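Local coordinates for protein putative nudix hydrolase family member (Chromobacterium violaceum, PDB 3F13) that probably acts as a magnesium-dependent hydrolase of the Nudix family, although its particular substrate is not established, at residues 19-24 against 54-59; 29-32 against 38-41; 73-78 against 84-89; 128-131 against 136-139. All coordinates share one frame; numbering follows the deposited sequence.

Interaction 1 (19-24 against 54-59); sequences ATAIIE and QALIRE
T20 O accepts the backbone N of Y87 from strand 82-90 and is also touched by L56 CD2 at 3.6 Å, a van der Waals approach to an already bonded oxygen. The backbone bond holds strand 19-22 in the sheet, and helix 54-59 packs on that strand through one side chain, L56. Both methyls of L56 are used: CD1 meets A19 CB at 3.5 Å, while CD2 reaches A21 CB at 3.8 Å. The leucine CG stands anti to the backbone N (chi1 -163°), which carries the branch off the helix and across the two alanines; these sit two residues apart on the strand, with their CB atoms turned to the helix. Small side chains allow a close approach, A19 CA and L56 CA being 5.3 Å apart. Strand and helix axes come within 7.7 Å and cross at -61°. On the helix, R58 NH1 forms a salt bridge with E59 OE2 at 3.1 Å, a weak bond by its angle, and R58 NE pairs with E50. Residues 44-65 match the Nudix box, and a helix bearing its R-E pair packed on the central sheet is typical of the Nudix fold.

Interaction 2 (29-32 against 38-41); sequences VLVT and RYNL
V31 and T32 meet Y39 and the N40 backbone in the tight part of this contact. T32 N donates to N40 O at 2.8 Å, nearly straight (170°) and in the carbonyl plane. The return bond, N40 N to T32 O, measures 2.9 Å, its donor tilted from the plane of the T32 carbonyl. T32 and N40 thus form an antiparallel hydrogen-bonded pair, a single bridge. Beside it, a chi1 of -64° sets V31 CG1 anti to the carbonyl carbon and so puts CG2 in the crowded position between N and C, directed at Y39; CG2 touches CD1 of the ring at 3.6 Å, the side chains crossing at about a right angle. Farther along, L41 CD2 packs on V29 CG1 at 3.6 Å, and L41 also reaches I123 and L124 of helix 118-132. The N40 side chain, by contrast, turns away from the strand on the partly exposed side, its OD1 weakly bonded to L41 N. R38 forms the loose end: exposed, it directs its guanidinium away from strand 29-32, to a salt bridge with D115. A single antiparallel bridge thus closes the loop between strands 28-33 and 43-45, the latter entering the Nudix box, on the sheet of a Nudix fold.

Interaction 3 (73-78 against 84-89); sequences YLFDHI and HKVYLC
The F75 ring overlaps V86, whose CB lies over one face, 4.1 Å from the ring centroid and 22° off its normal, a CH-pi contact. F75 CG sits between backbone N and carbonyl carbon (chi1 50°), which swings the ring back across the neighbouring strand, and CE1 closes on V86 CG2 at 3.6 Å. H77 and H84 share this face of the sheet as an offset edge-to-face pair, the edge of H77 toward the face of H84, planes 68° apart; H77 NE2 bonds E119, and H84 ND1 bonds T20 OG1. The backbones form an antiparallel hairpin interrupted by a classic beta bulge: L74 and F75 both face V86, whose carbonyl accepts L74 N at 2.8 Å and, weakly, F75 N at 3.5 Å. Past the bulge, F75-V86 and H77-H84 are regular hydrogen-bonded pairs. Y73, D76, K85 and Y87 occupy the other face. There D76 OD1 is gripped twice, by Y73 OH at 2.6 Å from above the carboxylate plane and by K85 NZ at 2.8 Å on the syn side, two bonds that fix its position. Next to it, the edge of the Y73 ring is offset toward the face of Y87, centroids 6.0 Å apart.

Interaction 4 (128-131 against 136-139); sequences ARLR and AKGE
Extended first torsions bring L130 and K137 together: each CG lies opposite its own backbone N, at chi1 -168° in the leucine and 176° in the lysine. With a nearly straight chi2, the lysine then carries its CD to the leucine, and the bend at chi3 (-86°) turns CE and NZ off toward L74 O. CD2 of L130 meets CD of K137 at 3.9 Å, and the two side chains pass at a slant. What touches is thus one methyl and one methylene, an apolar contact made by the aliphatic part of a charged residue. The second point of contact involves backbone: G138 CA comes to 3.8 Å from L130 O. With no side chain on G138, its main chain can lie directly beside this carbonyl; the distance is that of van der Waals packing. In the fold, the contact sits where two consecutive helices, 118-132 and 136-157, are joined by a short connection. The buried surface is small, 136 Å² over both sides, in keeping with two helices that touch near the corner through few atoms. The lysine's polar end is accounted for by L74 O on strand 70-78, to which K137 NZ is hydrogen-bonded, and L130 packs on L74 and F75 of the same strand, so both members of the pair rest on the sheet edge. At the start of the second helix, T135 OG1 holds G138 N by a hydrogen bond, and K137 also packs on L147 of the second subunit.

How the interactions relate
From the N terminus, strand 16-25 opens interaction 1, whose loop closes only when helix 52-64 packs back on the sheet. Interaction 2 is nested inside that loop, joining strand 28-33 to the segment before strand 43-45, and the two contacts share the L41 side chain's neighbours T20 and I22. Interaction 3 follows in series, closing the hairpin 70-78/82-90, whose second strand lies beside strand 16-25. Interaction 4 comes last and closes the corner between the two C-terminal helices. It meets interaction 3 through K137 and L130, and interaction 1 through the E24-R131 salt bridge. Interactions 2 and 3 lie on opposite sides of the chain's centre, about 15 Å apart between centres.

Interaction 1 (19-24 against 54-59)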
loop_
_atom_site.group_PDB
_atom_site.type_symbol
_atom_site.label_atom_id
_atom_site.label_comp_id
_atom_site.label_asym_id
_atom_site.label_seq_id
_atom_site.Cartn_x
_atom_site.Cartn_y
_atom_site.Cartn_z
ATOM N N ALA B 19 9.591 -9.378 3.192
ATOM C CA ALA B 19 8.191 -8.890 3.236
ATOM C C ALA B 19 7.278 -10.100 3.093
ATOM O O ALA B 19 7.614 -11.033 2.366
ATOM C CB ALA B 19 7.889 -7.877 2.106
ATOM N N THR B 20 6.118 -10.099 3.748
ATOM C CA THR B 20 5.227 -11.240 3.631
ATOM C C THR B 20 3.836 -10.670 3.428
ATOM O O THR B 20 3.515 -9.677 4.114
ATOM C CB THR B 20 5.269 -12.061 4.929
ATOM O OG1 THR B 20 6.563 -12.690 5.018
ATOM C CG2 THR B 20 4.149 -13.124 4.972
ATOM N N ALA B 21 3.052 -11.236 2.496
ATOM C CA ALA B 21 1.672 -10.737 2.192
ATOM C C ALA B 21 0.590 -11.645 2.702
ATOM O O ALA B 21 0.656 -12.873 2.530
ATOM C CB ALA B 21 1.464 -10.590 0.671
ATOM N N ILE B 22 -0.428 -11.032 3.273
ATOM C CA ILE B 22 -1.665 -11.721 3.560
ATOM C C ILE B 22 -2.652 -11.193 2.556
ATOM O O ILE B 22 -2.999 -10.011 2.609
ATOM C CB ILE B 22 -2.204 -11.371 4.946
ATOM C CG1 ILE B 22 -1.338 -12.002 6.051
ATOM C CG2 ILE B 22 -3.690 -11.825 5.026
ATOM C CD1 ILE B 22 0.101 -12.099 5.751
ATOM N N ILE B 23 -3.063 -12.047 1.603
ATOM C CA ILE B 23 -4.007 -11.665 0.565
ATOM C C ILE B 23 -5.266 -12.506 0.695
ATOM O O ILE B 23 -5.221 -13.716 0.461
ATOM C CB ILE B 23 -3.419 -11.917 -0.824
ATOM C CG1 ILE B 23 -2.231 -10.995 -1.039
ATOM C CG2 ILE B 23 -4.466 -11.655 -1.922
ATOM C CD1 ILE B 23 -1.334 -11.463 -2.217
ATOM N N GLU B 24 -6.376 -11.871 1.045
ATOM C CA GLU B 24 -7.618 -12.618 1.245
ATOM C C GLU B 24 -8.374 -12.725 -0.083
ATOM O O GLU B 24 -8.802 -11.723 -0.669
ATOM C CB GLU B 24 -8.480 -11.961 2.331
ATOM C CG GLU B 24 -7.865 -12.020 3.701
ATOM C CD GLU B 24 -8.827 -12.543 4.775
ATOM O OE1 GLU B 24 -9.853 -13.161 4.409
ATOM O OE2 GLU B 24 -8.560 -12.339 5.982
ATOM N N GLN B 54 8.405 -2.072 -0.805
ATOM C CA GLN B 54 8.727 -2.126 -2.237
ATOM C C GLN B 54 8.934 -3.570 -2.674
ATOM O O GLN B 54 8.455 -4.015 -3.721
ATOM C CB GLN B 54 10.023 -1.375 -2.533
ATOM C CG GLN B 54 9.865 0.108 -2.536
ATOM C CD GLN B 54 11.198 0.807 -2.759
ATOM O OE1 GLN B 54 11.951 1.037 -1.819
ATOM N NE2 GLN B 54 11.489 1.143 -4.014
ATOM N N ALA B 55 9.695 -4.285 -1.884
ATOM C CA ALA B 55 9.957 -5.659 -2.189
ATOM C C ALA B 55 8.637 -6.452 -2.221
ATOM O O ALA B 55 8.453 -7.346 -3.039
ATOM C CB ALA B 55 10.922 -6.208 -1.162
ATOM N N LEU B 56 7.695 -6.120 -1.335
ATOM C CA LEU B 56 6.446 -6.892 -1.306
ATOM C C LEU B 56 5.726 -6.817 -2.675
ATOM O O LEU B 56 5.294 -7.831 -3.234
ATOM C CB LEU B 56 5.520 -6.402 -0.192
ATOM C CG LEU B 56 4.462 -7.544 0.026
ATOM C CD1 LEU B 56 5.226 -8.894 0.035
ATOM C CD2 LEU B 56 3.625 -7.484 1.243
ATOM N N ILE B 57 5.576 -5.606 -3.194
ATOM C CA ILE B 57 4.896 -5.443 -4.479
ATOM C C ILE B 57 5.596 -6.205 -5.616
ATOM O O ILE B 57 4.969 -6.897 -6.414
ATOM C CB ILE B 57 4.721 -3.950 -4.828
ATOM C CG1 ILE B 57 3.887 -3.262 -3.752
ATOM C CG2 ILE B 57 4.041 -3.829 -6.169
ATOM C CD1 ILE B 57 4.013 -1.710 -3.803
ATOM N N ARG B 58 6.909 -6.084 -5.659
ATOM C CA ARG B 58 7.700 -6.771 -6.665
ATOM C C ARG B 58 7.502 -8.284 -6.554
ATOM O O ARG B 58 7.196 -8.977 -7.533
ATOM C CB ARG B 58 9.172 -6.402 -6.480
ATOM C CG ARG B 58 10.180 -7.292 -7.239
ATOM C CD ARG B 58 11.619 -6.782 -7.053
ATOM N NE ARG B 58 12.099 -6.797 -5.661
ATOM C CZ ARG B 58 12.448 -7.903 -5.012
ATOM N NH1 ARG B 58 12.355 -9.083 -5.628
ATOM N NH2 ARG B 58 12.866 -7.843 -3.747
ATOM N N GLU B 59 7.644 -8.812 -5.349
ATOM C CA GLU B 59 7.609 -10.266 -5.186
ATOM C C GLU B 59 6.233 -10.891 -5.401
ATOM O O GLU B 59 6.117 -11.998 -5.966
ATOM C CB GLU B 59 8.208 -10.633 -3.833
ATOM C CG GLU B 59 9.695 -10.297 -3.770
ATOM C CD GLU B 59 10.612 -11.517 -3.908
ATOM O OE1 GLU B 59 10.123 -12.593 -4.335
ATOM O OE2 GLU B 59 11.830 -11.390 -3.576
#

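Interaction 2 (29-32 against 38-41)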
loop_
_atom_site.group_PDB
_atom_site.type_symbol
_atom_site.label_atom_id
_atom_site.label_comp_id
_atom_site.label_asym_id
_atom_site.label_seq_id
_atom_site.Cartn_x
_atom_site.Cartn_y
_atom_site.Cartn_z
ATOM N N VAL B 29 -7.052 -17.158 2.577
ATOM C CA VAL B 29 -5.759 -16.478 2.385
ATOM C C VAL B 29 -4.867 -17.243 1.402
ATOM O O VAL B 29 -4.656 -18.464 1.527
ATOM C CB VAL B 29 -5.021 -16.332 3.732
ATOM C CG1 VAL B 29 -3.547 -15.858 3.513
ATOM C CG2 VAL B 29 -5.756 -15.384 4.634
ATOM N N LEU B 30 -4.323 -16.519 0.435
ATOM C CA LEU B 30 -3.432 -17.069 -0.567
ATOM C C LEU B 30 -2.102 -17.587 0.001
ATOM O O LEU B 30 -1.438 -16.890 0.767
ATOM C CB LEU B 30 -3.149 -15.973 -1.593
ATOM C CG LEU B 30 -2.377 -16.400 -2.838
ATOM C CD1 LEU B 30 -3.138 -17.511 -3.552
ATOM C CD2 LEU B 30 -2.144 -15.191 -3.733
ATOM N N VAL B 31 -1.750 -18.828 -0.346
ATOM C CA VAL B 31 -0.421 -19.376 -0.047
ATOM C C VAL B 31 0.129 -20.017 -1.304
ATOM O O VAL B 31 -0.642 -20.398 -2.205
ATOM C CB VAL B 31 -0.445 -20.435 1.071
ATOM C CG1 VAL B 31 -0.885 -19.808 2.414
ATOM C CG2 VAL B 31 -1.372 -21.567 0.703
ATOM N N THR B 32 1.449 -20.115 -1.363
ATOM C CA THR B 32 2.136 -20.581 -2.553
ATOM C C THR B 32 3.186 -21.614 -2.169
ATOM O O THR B 32 3.729 -21.579 -1.062
ATOM C CB THR B 32 2.834 -19.425 -3.270
ATOM O OG1 THR B 32 3.893 -18.899 -2.457
ATOM C CG2 THR B 32 1.829 -18.297 -3.570
ATOM N N ARG B 38 6.259 -27.439 0.754
ATOM C CA ARG B 38 5.379 -26.804 1.732
ATOM C C ARG B 38 4.794 -25.478 1.251
ATOM O O ARG B 38 5.445 -24.695 0.573
ATOM C CB ARG B 38 6.103 -26.573 3.061
ATOM C CG ARG B 38 6.432 -27.863 3.805
ATOM C CD ARG B 38 6.523 -27.666 5.318
ATOM N NE ARG B 38 6.331 -28.948 5.990
ATOM C CZ ARG B 38 7.274 -29.890 6.058
ATOM N NH1 ARG B 38 8.462 -29.669 5.518
ATOM N NH2 ARG B 38 7.031 -31.046 6.670
ATOM N N TYR B 39 3.555 -25.219 1.622
ATOM C CA TYR B 39 2.971 -23.917 1.319
ATOM C C TYR B 39 3.445 -22.854 2.302
ATOM O O TYR B 39 3.683 -23.126 3.461
ATOM C CB TYR B 39 1.441 -24.006 1.330
ATOM C CG TYR B 39 0.836 -24.685 0.103
ATOM C CD1 TYR B 39 0.564 -23.976 -1.059
ATOM C CD2 TYR B 39 0.528 -26.041 0.122
ATOM C CE1 TYR B 39 0.005 -24.591 -2.174
ATOM C CE2 TYR B 39 -0.023 -26.659 -0.980
ATOM C CZ TYR B 39 -0.274 -25.939 -2.126
ATOM O OH TYR B 39 -0.829 -26.566 -3.230
ATOM N N ASN B 40 3.539 -21.619 1.823
ATOM C CA ASN B 40 3.901 -20.508 2.654
ATOM C C ASN B 40 3.186 -19.270 2.158
ATOM O O ASN B 40 2.721 -19.214 0.995
ATOM C CB ASN B 40 5.393 -20.269 2.584
ATOM C CG ASN B 40 5.951 -19.671 3.857
ATOM O OD1 ASN B 40 5.219 -19.189 4.745
ATOM N ND2 ASN B 40 7.284 -19.682 3.953
ATOM N N LEU B 41 3.083 -18.274 3.025
ATOM C CA LEU B 41 2.593 -16.969 2.563
ATOM C C LEU B 41 3.535 -16.360 1.515
ATOM O O LEU B 41 4.740 -16.470 1.617
ATOM C CB LEU B 41 2.510 -16.031 3.739
ATOM C CG LEU B 41 1.421 -16.372 4.738
ATOM C CD1 LEU B 41 1.723 -15.460 5.911
ATOM C CD2 LEU B 41 -0.027 -16.160 4.229
#

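Interaction 3 (73-78 against 84-89)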
loop_
_atom_site.group_PDB
_atom_site.type_symbol
_atom_site.label_atom_id
_atom_site.label_comp_id
_atom_site.label_asym_id
_atom_site.label_seq_id
_atom_site.Cartn_x
_atom_site.Cartn_y
_atom_site.Cartn_z
ATOM N N TYR B 73 0.319 -2.227 6.452
ATOM C CA TYR B 73 1.309 -2.840 7.354
ATOM C C TYR B 73 0.633 -3.325 8.643
ATOM O O TYR B 73 -0.033 -2.550 9.335
ATOM C CB TYR B 73 2.467 -1.860 7.666
ATOM C CG TYR B 73 3.321 -2.282 8.846
ATOM C CD1 TYR B 73 4.187 -3.373 8.750
ATOM C CD2 TYR B 73 3.184 -1.662 10.088
ATOM C CE1 TYR B 73 4.940 -3.801 9.855
ATOM C CE2 TYR B 73 3.947 -2.062 11.197
ATOM C CZ TYR B 73 4.819 -3.149 11.056
ATOM O OH TYR B 73 5.590 -3.572 12.115
ATOM N N LEU B 74 0.778 -4.624 8.963
ATOM C CA LEU B 74 0.155 -5.184 10.165
ATOM C C LEU B 74 1.145 -5.303 11.332
ATOM O O LEU B 74 0.877 -4.803 12.442
ATOM C CB LEU B 74 -0.429 -6.567 9.854
ATOM C CG LEU B 74 -1.312 -6.610 8.611
ATOM C CD1 LEU B 74 -1.726 -8.053 8.233
ATOM C CD2 LEU B 74 -2.534 -5.689 8.876
ATOM N N PHE B 75 2.285 -5.960 11.107
ATOM C CA PHE B 75 3.237 -6.172 12.209
ATOM C C PHE B 75 4.534 -6.769 11.695
ATOM O O PHE B 75 4.618 -7.179 10.504
ATOM C CB PHE B 75 2.647 -7.123 13.275
ATOM C CG PHE B 75 2.055 -8.420 12.708
ATOM C CD1 PHE B 75 2.870 -9.517 12.439
ATOM C CD2 PHE B 75 0.692 -8.540 12.477
ATOM C CE1 PHE B 75 2.327 -10.733 11.915
ATOM C CE2 PHE B 75 0.134 -9.735 11.963
ATOM C CZ PHE B 75 0.982 -10.826 11.656
ATOM N N ASP B 76 5.510 -6.853 12.602
ATOM C CA ASP B 76 6.796 -7.471 12.303
ATOM C C ASP B 76 6.738 -8.891 12.862
ATOM O O ASP B 76 6.085 -9.133 13.882
ATOM C CB ASP B 76 7.942 -6.726 12.991
ATOM C CG ASP B 76 7.968 -5.245 12.662
ATOM O OD1 ASP B 76 7.772 -4.871 11.477
ATOM O OD2 ASP B 76 8.153 -4.438 13.609
ATOM N N HIS B 77 7.420 -9.832 12.213
ATOM C CA HIS B 77 7.509 -11.177 12.722
ATOM C C HIS B 77 8.979 -11.571 12.589
ATOM O O HIS B 77 9.480 -11.658 11.468
ATOM C CB HIS B 77 6.673 -12.113 11.863
ATOM C CG HIS B 77 6.749 -13.543 12.289
ATOM N ND1 HIS B 77 5.966 -14.056 13.295
ATOM C CD2 HIS B 77 7.519 -14.565 11.850
ATOM C CE1 HIS B 77 6.246 -15.337 13.459
ATOM N NE2 HIS B 77 7.190 -15.670 12.598
ATOM N N ILE B 78 9.684 -11.771 13.702
ATOM C CA ILE B 78 11.085 -12.194 13.574
ATOM C C ILE B 78 11.266 -13.695 13.844
ATOM O O ILE B 78 10.608 -14.288 14.685
ATOM C CB ILE B 78 12.078 -11.377 14.454
ATOM C CG1 ILE B 78 11.838 -11.673 15.935
ATOM C CG2 ILE B 78 11.938 -9.863 14.151
ATOM C CD1 ILE B 78 12.921 -11.195 16.862
ATOM N N HIS B 84 10.522 -10.259 9.271
ATOM C CA HIS B 84 9.466 -10.037 8.303
ATOM C C HIS B 84 8.712 -8.772 8.655
ATOM O O HIS B 84 8.486 -8.508 9.841
ATOM C CB HIS B 84 8.411 -11.161 8.357
ATOM C CG HIS B 84 8.922 -12.502 7.924
ATOM N ND1 HIS B 84 8.590 -13.079 6.715
ATOM C CD2 HIS B 84 9.734 -13.384 8.551
ATOM C CE1 HIS B 84 9.164 -14.269 6.623
ATOM N NE2 HIS B 84 9.855 -14.482 7.730
ATOM N N LYS B 85 8.353 -7.979 7.653
ATOM C CA LYS B 85 7.169 -7.102 7.827
ATOM C C LYS B 85 5.997 -7.775 7.140
ATOM O O LYS B 85 6.106 -8.247 5.998
ATOM C CB LYS B 85 7.376 -5.699 7.276
ATOM C CG LYS B 85 8.204 -4.808 8.206
ATOM C CD LYS B 85 8.343 -3.402 7.707
ATOM C CE LYS B 85 9.142 -2.602 8.720
ATOM N NZ LYS B 85 8.479 -2.544 10.067
ATOM N N VAL B 86 4.847 -7.779 7.814
ATOM C CA VAL B 86 3.680 -8.466 7.294
ATOM C C VAL B 86 2.615 -7.452 6.893
ATOM O O VAL B 86 2.323 -6.568 7.691
ATOM C CB VAL B 86 3.095 -9.385 8.404
ATOM C CG1 VAL B 86 1.842 -10.157 7.904
ATOM C CG2 VAL B 86 4.174 -10.378 8.836
ATOM N N TYR B 87 2.034 -7.596 5.695
ATOM C CA TYR B 87 1.065 -6.625 5.147
ATOM C C TYR B 87 -0.187 -7.311 4.608
ATOM O O TYR B 87 -0.088 -8.336 3.904
ATOM C CB TYR B 87 1.636 -5.887 3.926
ATOM C CG TYR B 87 3.007 -5.272 4.128
ATOM C CD1 TYR B 87 3.139 -3.904 4.381
ATOM C CD2 TYR B 87 4.166 -6.054 4.078
ATOM C CE1 TYR B 87 4.364 -3.312 4.569
ATOM C CE2 TYR B 87 5.440 -5.445 4.251
ATOM C CZ TYR B 87 5.510 -4.075 4.537
ATOM O OH TYR B 87 6.749 -3.448 4.700
ATOM N N LEU B 88 -1.340 -6.706 4.837
ATOM C CA LEU B 88 -2.599 -7.169 4.239
ATOM C C LEU B 88 -2.660 -6.436 2.907
ATOM O O LEU B 88 -2.547 -5.203 2.883
ATOM C CB LEU B 88 -3.786 -6.717 5.089
ATOM C CG LEU B 88 -5.174 -7.066 4.508
ATOM C CD1 LEU B 88 -5.433 -8.565 4.485
ATOM C CD2 LEU B 88 -6.296 -6.378 5.301
ATOM N N CYS B 89 -2.762 -7.172 1.813
ATOM C CA CYS B 89 -2.755 -6.556 0.473
ATOM C C CYS B 89 -4.025 -6.812 -0.331
ATOM O O CYS B 89 -4.579 -7.897 -0.276
ATOM C CB CYS B 89 -1.589 -7.101 -0.339
ATOM S SG CYS B 89 0.021 -7.041 0.495
#

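Interaction 4 (128-131 against 136-139)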
loop_
_atom_site.group_PDB
_atom_site.type_symbol
_atom_site.label_atom_id
_atom_site.label_comp_id
_atom_site.label_asym_id
_atom_site.label_seq_id
_atom_site.Cartn_x
_atom_site.Cartn_y
_atom_site.Cartn_z
ATOM N N ALA B 128 -4.947 -13.638 12.481
ATOM C CA ALA B 128 -6.295 -14.018 12.927
ATOM C C ALA B 128 -6.715 -13.245 14.179
ATOM O O ALA B 128 -7.861 -12.799 14.269
ATOM C CB ALA B 128 -6.355 -15.503 13.184
ATOM N N ARG B 129 -5.806 -13.082 15.140
ATOM C CA ARG B 129 -6.084 -12.270 16.340
ATOM C C ARG B 129 -6.356 -10.820 15.937
ATOM O O ARG B 129 -7.354 -10.228 16.342
ATOM C CB ARG B 129 -4.901 -12.276 17.323
ATOM C CG ARG B 129 -4.940 -13.318 18.427
ATOM C CD ARG B 129 -3.700 -13.204 19.361
ATOM N NE ARG B 129 -2.595 -14.013 18.846
ATOM C CZ ARG B 129 -1.355 -13.576 18.635
ATOM N NH1 ARG B 129 -1.020 -12.315 18.918
ATOM N NH2 ARG B 129 -0.437 -14.418 18.146
ATOM N N LEU B 130 -5.451 -10.247 15.152
ATOM C CA LEU B 130 -5.537 -8.821 14.799
ATOM C C LEU B 130 -6.856 -8.494 14.101
ATOM O O LEU B 130 -7.461 -7.458 14.332
ATOM C CB LEU B 130 -4.370 -8.437 13.883
ATOM C CG LEU B 130 -4.131 -6.941 13.641
ATOM C CD1 LEU B 130 -4.018 -6.193 14.955
ATOM C CD2 LEU B 130 -2.847 -6.776 12.832
ATOM N N ARG B 131 -7.264 -9.378 13.207
ATOM C CA ARG B 131 -8.512 -9.221 12.453
ATOM C C ARG B 131 -9.718 -8.935 13.382
ATOM O O ARG B 131 -10.663 -8.241 12.979
ATOM C CB ARG B 131 -8.736 -10.511 11.652
ATOM C CG ARG B 131 -9.636 -10.476 10.434
ATOM C CD ARG B 131 -9.751 -11.965 9.971
ATOM N NE ARG B 131 -10.377 -12.216 8.673
ATOM C CZ ARG B 131 -11.686 -12.129 8.440
ATOM N NH1 ARG B 131 -12.505 -11.731 9.410
ATOM N NH2 ARG B 131 -12.169 -12.401 7.224
ATOM N N ALA B 136 -7.374 0.843 16.310
ATOM C CA ALA B 136 -7.412 1.595 15.040
ATOM C C ALA B 136 -6.877 0.705 13.931
ATOM O O ALA B 136 -7.399 0.706 12.805
ATOM C CB ALA B 136 -6.611 2.861 15.137
ATOM N N LYS B 137 -5.855 -0.090 14.240
ATOM C CA LYS B 137 -5.335 -1.001 13.222
ATOM C C LYS B 137 -6.328 -2.104 12.823
ATOM O O LYS B 137 -6.540 -2.360 11.643
ATOM C CB LYS B 137 -3.996 -1.582 13.640
ATOM C CG LYS B 137 -3.441 -2.610 12.685
ATOM C CD LYS B 137 -2.032 -2.933 13.077
ATOM C CE LYS B 137 -1.050 -1.961 12.468
ATOM N NZ LYS B 137 0.312 -2.328 12.947
ATOM N N GLY B 138 -6.923 -2.752 13.813
ATOM C CA GLY B 138 -7.963 -3.752 13.569
ATOM C C GLY B 138 -9.073 -3.160 12.729
ATOM O O GLY B 138 -9.550 -3.827 11.804
ATOM N N GLU B 139 -9.468 -1.905 13.018
ATOM C CA GLU B 139 -10.546 -1.249 12.268
ATOM C C GLU B 139 -10.165 -1.008 10.810
ATOM O O GLU B 139 -10.974 -1.232 9.908
ATOM C CB GLU B 139 -10.962 0.083 12.908
ATOM C CG GLU B 139 -11.746 -0.075 14.204
ATOM C CD GLU B 139 -12.310 1.254 14.678
ATOM O OE1 GLU B 139 -13.374 1.659 14.140
ATOM O OE2 GLU B 139 -11.675 1.908 15.552
#